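Local coordinates for protein Vv2_1132 (PDB 5Y9S) that probably regulates transcription as a tetrameric LysR-type factor, pairing a DNA-binding helix-turn-helix domain with an effector-binding domain of the periplasmic-binding-protein type, at residues 200-206 and 226-232; 239-243 and 259-265. All coordinates share one frame; numbering follows the deposited sequence.

Contact 1. Residues 200-206 and 226-232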
loop_
_atom_site.group_PDB
_atom_site.type_symbol
_atom_site.label_atom_id
_atom_site.label_comp_id
_atom_site.label_asym_id
_atom_site.label_seq_id
_atom_site.Cartn_x
_atom_site.Cartn_y
_atom_site.Cartn_z
ATOM N N ILE D 200 -28.674 -29.249 -29.806
ATOM C CA ILE D 200 -29.018 -29.577 -28.424
ATOM C C ILE D 200 -28.428 -28.510 -27.518
ATOM O O ILE D 200 -27.225 -28.240 -27.606
ATOM C CB ILE D 200 -28.485 -30.960 -28.019
ATOM C CG1 ILE D 200 -28.532 -31.916 -29.212
ATOM C CG2 ILE D 200 -29.264 -31.477 -26.840
ATOM C CD1 ILE D 200 -27.880 -33.254 -28.948
ATOM N N PRO D 201 -29.216 -27.905 -26.636
ATOM C CA PRO D 201 -28.639 -26.979 -25.662
ATOM C C PRO D 201 -27.680 -27.725 -24.748
ATOM O O PRO D 201 -27.964 -28.833 -24.286
ATOM C CB PRO D 201 -29.858 -26.449 -24.897
ATOM C CG PRO D 201 -31.060 -26.885 -25.694
ATOM C CD PRO D 201 -30.650 -28.127 -26.406
ATOM N N TYR D 202 -26.529 -27.109 -24.499
ATOM C CA TYR D 202 -25.411 -27.768 -23.842
ATOM C C TYR D 202 -25.058 -26.990 -22.587
ATOM O O TYR D 202 -24.786 -25.787 -22.663
ATOM C CB TYR D 202 -24.218 -27.857 -24.796
ATOM C CG TYR D 202 -22.931 -28.334 -24.161
ATOM C CD1 TYR D 202 -22.918 -29.384 -23.246
ATOM C CD2 TYR D 202 -21.724 -27.745 -24.494
ATOM C CE1 TYR D 202 -21.732 -29.824 -22.668
ATOM C CE2 TYR D 202 -20.531 -28.184 -23.931
ATOM C CZ TYR D 202 -20.546 -29.216 -23.018
ATOM O OH TYR D 202 -19.358 -29.631 -22.459
ATOM N N LEU D 203 -25.079 -27.673 -21.434
ATOM C CA LEU D 203 -24.717 -27.083 -20.141
ATOM C C LEU D 203 -23.295 -27.532 -19.805
ATOM O O LEU D 203 -23.075 -28.698 -19.471
ATOM C CB LEU D 203 -25.695 -27.505 -19.045
ATOM C CG LEU D 203 -27.186 -27.567 -19.388
ATOM C CD1 LEU D 203 -27.915 -28.578 -18.484
ATOM C CD2 LEU D 203 -27.814 -26.194 -19.255
ATOM N N SER D 204 -22.343 -26.608 -19.878
ATOM C CA SER D 204 -20.928 -26.942 -19.991
ATOM C C SER D 204 -20.125 -26.435 -18.795
ATOM O O SER D 204 -20.581 -25.604 -18.000
ATOM C CB SER D 204 -20.340 -26.341 -21.266
ATOM O OG SER D 204 -20.251 -24.936 -21.126
ATOM N N TYR D 205 -18.891 -26.928 -18.696
ATOM C CA TYR D 205 -17.970 -26.480 -17.661
ATOM C C TYR D 205 -17.120 -25.326 -18.171
ATOM O O TYR D 205 -16.837 -25.217 -19.365
ATOM C CB TYR D 205 -17.058 -27.611 -17.222
ATOM C CG TYR D 205 -17.733 -28.729 -16.459
ATOM C CD1 TYR D 205 -17.844 -28.675 -15.085
ATOM C CD2 TYR D 205 -18.191 -29.875 -17.116
ATOM C CE1 TYR D 205 -18.424 -29.704 -14.364
ATOM C CE2 TYR D 205 -18.773 -30.902 -16.416
ATOM C CZ TYR D 205 -18.885 -30.815 -15.040
ATOM O OH TYR D 205 -19.467 -31.836 -14.333
ATOM N N SER D 206 -16.733 -24.450 -17.255
ATOM C CA SER D 206 -15.776 -23.397 -17.578
ATOM C C SER D 206 -14.463 -24.001 -18.060
ATOM O O SER D 206 -14.063 -25.093 -17.644
ATOM C CB SER D 206 -15.533 -22.523 -16.355
ATOM O OG SER D 206 -16.783 -22.153 -15.793
ATOM N N LEU D 226 -23.847 -29.316 -30.262
ATOM C CA LEU D 226 -24.097 -28.818 -28.917
ATOM C C LEU D 226 -23.950 -27.302 -28.897
ATOM O O LEU D 226 -22.856 -26.777 -29.131
ATOM C CB LEU D 226 -23.141 -29.464 -27.915
ATOM C CG LEU D 226 -23.068 -30.988 -27.972
ATOM C CD1 LEU D 226 -22.046 -31.510 -26.983
ATOM C CD2 LEU D 226 -24.440 -31.597 -27.705
ATOM N N LYS D 227 -25.047 -26.603 -28.600
ATOM C CA LYS D 227 -25.013 -25.154 -28.487
ATOM C C LYS D 227 -24.879 -24.758 -27.021
ATOM O O LYS D 227 -25.841 -24.919 -26.256
ATOM C CB LYS D 227 -26.272 -24.542 -29.097
ATOM C CG LYS D 227 -26.529 -23.096 -28.700
ATOM C CD LYS D 227 -27.953 -22.699 -29.058
ATOM C CE LYS D 227 -28.631 -21.898 -27.951
ATOM N NZ LYS D 227 -30.040 -22.371 -27.708
ATOM N N PRO D 228 -23.721 -24.236 -26.588
ATOM C CA PRO D 228 -23.565 -23.799 -25.193
ATOM C C PRO D 228 -24.552 -22.736 -24.752
ATOM O O PRO D 228 -24.473 -21.588 -25.192
ATOM C CB PRO D 228 -22.133 -23.247 -25.160
ATOM C CG PRO D 228 -21.807 -22.958 -26.544
ATOM C CD PRO D 228 -22.484 -24.029 -27.351
ATOM N N VAL D 229 -25.463 -23.096 -23.854
ATOM C CA VAL D 229 -26.413 -22.146 -23.286
ATOM C C VAL D 229 -26.071 -21.741 -21.866
ATOM O O VAL D 229 -26.723 -20.830 -21.329
ATOM C CB VAL D 229 -27.857 -22.697 -23.324
ATOM C CG1 VAL D 229 -28.213 -23.191 -24.715
ATOM C CG2 VAL D 229 -28.010 -23.814 -22.317
ATOM N N PHE D 230 -25.095 -22.385 -21.227
ATOM C CA PHE D 230 -24.860 -22.116 -19.812
ATOM C C PHE D 230 -23.520 -22.731 -19.409
ATOM O O PHE D 230 -23.159 -23.809 -19.894
ATOM C CB PHE D 230 -26.033 -22.669 -18.977
ATOM C CG PHE D 230 -25.776 -22.721 -17.505
ATOM C CD1 PHE D 230 -26.174 -21.679 -16.681
ATOM C CD2 PHE D 230 -25.188 -23.842 -16.931
ATOM C CE1 PHE D 230 -25.946 -21.738 -15.291
ATOM C CE2 PHE D 230 -24.945 -23.899 -15.563
ATOM C CZ PHE D 230 -25.341 -22.844 -14.738
ATOM N N GLU D 231 -22.795 -22.036 -18.528
ATOM C CA GLU D 231 -21.398 -22.304 -18.209
ATOM C C GLU D 231 -21.204 -22.225 -16.699
ATOM O O GLU D 231 -21.744 -21.316 -16.064
ATOM C CB GLU D 231 -20.510 -21.257 -18.915
ATOM C CG GLU D 231 -19.044 -21.600 -19.143
ATOM C CD GLU D 231 -18.198 -20.352 -19.248
ATOM O OE1 GLU D 231 -18.579 -19.448 -20.015
ATOM O OE2 GLU D 231 -17.179 -20.259 -18.544
ATOM N N THR D 232 -20.412 -23.129 -16.112
ATOM C CA THR D 232 -20.171 -23.033 -14.671
ATOM C C THR D 232 -18.958 -23.869 -14.277
ATOM O O THR D 232 -18.522 -24.754 -15.011
ATOM C CB THR D 232 -21.379 -23.495 -13.851
ATOM O OG1 THR D 232 -21.125 -23.274 -12.463
ATOM C CG2 THR D 232 -21.597 -24.977 -14.044
#
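I200 lies alongside L226, the two pointing the same way with I200 CD1 4.0 Å from L226 CD2, while its carbonyl accepts the N-H of K227. P201, which has no N-H to give, puts CB 3.7 Å from CG1 of V229. Y202 makes both backbone bonds to strand 226-232: its N-H reaches the K227 carbonyl from above the carbonyl plane, and its O takes V229 N. With CG anti to the backbone N (chi1 171°), the Y202 ring lies between CD1 of L226, over the centre of one face, and CB of S204 in its own strand, near the rim of the opposite one; the hydroxyl reaches E216 of helix 210-220. The two strands are the parallel pair of a beta-alpha-beta unit in the LysR effector-binding domain, with that helix as the crossover. Between Y202 and L203 the register slips by one residue, a beta bulge at V229, and L203 CD2 bridges V229 CG2 and F230 CB. S204 N then meets F230 O at 2.9 Å, almost straight at 177°, and S204 OG adds a weak bond to the same oxygen. Y205 points away from the other strand overall, though CB still touches T232 O, and its hydroxyl binds S235. S206 N closes the ladder on T232 O at 2.9 Å, near E231, whose carboxylate forms a salt bridge with K96 of the second subunit.

Contact 2. Residues 239-243 and 259-265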
loop_
_atom_site.group_PDB
_atom_site.type_symbol
_atom_site.label_atom_id
_atom_site.label_comp_id
_atom_site.label_asym_id
_atom_site.label_seq_id
_atom_site.Cartn_x
_atom_site.Cartn_y
_atom_site.Cartn_z
ATOM N N VAL D 239 -26.349 -29.834 -12.664
ATOM C CA VAL D 239 -27.391 -30.795 -12.320
ATOM C C VAL D 239 -28.734 -30.090 -12.124
ATOM O O VAL D 239 -29.752 -30.517 -12.673
ATOM C CB VAL D 239 -26.974 -31.611 -11.083
ATOM C CG1 VAL D 239 -28.194 -32.320 -10.464
ATOM C CG2 VAL D 239 -25.898 -32.619 -11.489
ATOM N N LYS D 240 -28.755 -28.980 -11.368
ATOM C CA LYS D 240 -30.002 -28.231 -11.221
ATOM C C LYS D 240 -30.551 -27.824 -12.578
ATOM O O LYS D 240 -31.722 -28.064 -12.882
ATOM C CB LYS D 240 -29.805 -26.985 -10.350
ATOM C CG LYS D 240 -29.671 -27.264 -8.882
ATOM C CD LYS D 240 -30.815 -28.106 -8.351
ATOM C CE LYS D 240 -30.592 -28.406 -6.862
ATOM N NZ LYS D 240 -31.697 -27.856 -6.001
ATOM N N MET D 241 -29.701 -27.213 -13.411
ATOM C CA MET D 241 -30.106 -26.796 -14.748
ATOM C C MET D 241 -30.645 -27.970 -15.548
ATOM O O MET D 241 -31.640 -27.838 -16.272
ATOM C CB MET D 241 -28.908 -26.181 -15.476
ATOM C CG MET D 241 -28.554 -24.747 -15.062
ATOM S SD MET D 241 -30.008 -23.685 -14.868
ATOM C CE MET D 241 -30.023 -22.941 -16.471
ATOM N N ALA D 242 -29.972 -29.120 -15.470
ATOM C CA ALA D 242 -30.411 -30.242 -16.289
ATOM C C ALA D 242 -31.771 -30.753 -15.826
ATOM O O ALA D 242 -32.624 -31.112 -16.653
ATOM C CB ALA D 242 -29.362 -31.348 -16.264
ATOM N N ILE D 243 -31.998 -30.772 -14.510
ATOM C CA ILE D 243 -33.284 -31.251 -13.998
ATOM C C ILE D 243 -34.414 -30.424 -14.584
ATOM O O ILE D 243 -35.467 -30.955 -14.956
ATOM C CB ILE D 243 -33.310 -31.204 -12.460
ATOM C CG1 ILE D 243 -32.380 -32.243 -11.845
ATOM C CG2 ILE D 243 -34.737 -31.373 -11.932
ATOM C CD1 ILE D 243 -32.415 -32.201 -10.318
ATOM N N GLU D 259 -30.484 -38.198 -8.027
ATOM C CA GLU D 259 -31.346 -37.796 -9.138
ATOM C C GLU D 259 -31.713 -38.989 -10.019
ATOM O O GLU D 259 -32.861 -39.109 -10.463
ATOM C CB GLU D 259 -30.681 -36.704 -9.973
ATOM C CG GLU D 259 -30.620 -35.321 -9.305
ATOM C CD GLU D 259 -29.515 -35.222 -8.244
ATOM O OE1 GLU D 259 -28.829 -36.245 -8.006
ATOM O OE2 GLU D 259 -29.343 -34.130 -7.642
ATOM N N LEU D 260 -30.757 -39.886 -10.286
ATOM C CA LEU D 260 -31.066 -41.057 -11.106
ATOM C C LEU D 260 -32.028 -41.991 -10.386
ATOM O O LEU D 260 -32.882 -42.617 -11.022
ATOM C CB LEU D 260 -29.781 -41.807 -11.482
ATOM C CG LEU D 260 -28.880 -41.205 -12.568
ATOM C CD1 LEU D 260 -27.589 -41.982 -12.740
ATOM C CD2 LEU D 260 -29.640 -41.168 -13.876
ATOM N N ALA D 261 -31.908 -42.092 -9.065
ATOM C CA ALA D 261 -32.831 -42.926 -8.311
ATOM C C ALA D 261 -34.220 -42.302 -8.253
ATOM O O ALA D 261 -35.228 -43.020 -8.282
ATOM C CB ALA D 261 -32.279 -43.159 -6.908
ATOM N N GLN D 262 -34.302 -40.976 -8.192
ATOM C CA GLN D 262 -35.603 -40.329 -8.180
ATOM C C GLN D 262 -36.204 -40.167 -9.577
ATOM O O GLN D 262 -37.307 -39.622 -9.698
ATOM C CB GLN D 262 -35.498 -38.963 -7.485
ATOM C CG GLN D 262 -35.472 -39.021 -5.957
ATOM C CD GLN D 262 -36.861 -39.240 -5.328
ATOM O OE1 GLN D 262 -37.738 -39.904 -5.902
ATOM N NE2 GLN D 262 -37.056 -38.681 -4.136
ATOM N N HIS D 263 -35.514 -40.615 -10.628
ATOM C CA HIS D 263 -36.003 -40.506 -12.004
ATOM C C HIS D 263 -36.210 -39.061 -12.430
ATOM O O HIS D 263 -37.043 -38.771 -13.293
ATOM C CB HIS D 263 -37.295 -41.291 -12.208
ATOM C CG HIS D 263 -37.232 -42.693 -11.703
ATOM N ND1 HIS D 263 -37.917 -43.107 -10.584
ATOM C CD2 HIS D 263 -36.570 -43.778 -12.164
ATOM C CE1 HIS D 263 -37.685 -44.390 -10.375
ATOM N NE2 HIS D 263 -36.868 -44.821 -11.319
ATOM N N ARG D 264 -35.460 -38.144 -11.832
ATOM C CA ARG D 264 -35.489 -36.761 -12.268
ATOM C C ARG D 264 -34.434 -36.468 -13.327
ATOM O O ARG D 264 -34.432 -35.374 -13.902
ATOM C CB ARG D 264 -35.324 -35.829 -11.058
ATOM C CG ARG D 264 -36.584 -35.754 -10.189
ATOM C CD ARG D 264 -36.460 -34.702 -9.119
ATOM N NE ARG D 264 -35.343 -34.997 -8.233
ATOM C CZ ARG D 264 -34.649 -34.070 -7.578
ATOM N NH1 ARG D 264 -34.973 -32.786 -7.714
ATOM N NH2 ARG D 264 -33.632 -34.421 -6.793
ATOM N N LEU D 265 -33.558 -37.426 -13.615
ATOM C CA LEU D 265 -32.592 -37.314 -14.695
ATOM C C LEU D 265 -32.413 -38.693 -15.287
ATOM O O LEU D 265 -32.512 -39.697 -14.582
ATOM C CB LEU D 265 -31.230 -36.791 -14.222
ATOM C CG LEU D 265 -31.108 -35.312 -13.902
ATOM C CD1 LEU D 265 -29.821 -35.061 -13.157
ATOM C CD2 LEU D 265 -31.180 -34.484 -15.202
#
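I243 and L265 meet at about a right angle, CG1 of I243 lying 3.9 Å from CG of L265. I243 has the greatest area buried here, because its side chain is reached by three residues of 259-265. Its CG1 stands anti to the carbonyl carbon (chi1 -70°) and the chain runs on extended, carrying CD1 past L265 to the polar pair beyond. There the methyl touches the aliphatic CG of E259 at 3.7 Å and lies over one face of the R264 guanidinium, displaced toward its rim, with NH1 also 3.7 Å away. The methyl thus meets the flat face of the arginine, not its in-plane N-H bonds.

L265 forks over the helix: CD2 rests on CB of A242 at 3.8 Å, and CD1 turns to I243 CG1 and, more loosely, to V239 CG1 at 4.2 Å. R264, third by buried area, is an exposed residue, whereas L265 and A242 are buried. V239 completes the patch, its CG1 3.5 Å from OE2 of E259, whose side chain comes from the opposite direction and bends at chi2 (77°).

Helix 257-261 ends in a Schellman motif, with H263 at positive phi, and the chain then runs through R264 and L265 against helix 235-243. The arrangement is a helix C-terminus and the turn after it packed on a neighbouring helix through van der Waals contacts, mostly of aliphatic groups, within the alpha/beta effector-binding domain of a LysR-type regulator.

How the contacts relate
Contact 1 comes first along the chain, and its second strand leads directly into helix 235-243, the first partner of contact 2. The centres of the two contacts lie about 17 Å apart, yet their residues touch: CD1 of L203 packs on the backbone N of A242 at 3.7 Å, and CE2 of F230 on CG of M241 at 3.7 Å. The helix therefore touches both the parallel strands and segment 259-265: M241 meets L203 as well as F230, while A242 CB and I243 meet 259-265. Both contacts border the second subunit: F230 to T232 continue the sheet into its strand, while K240 and M241 pack on its V111 and F118.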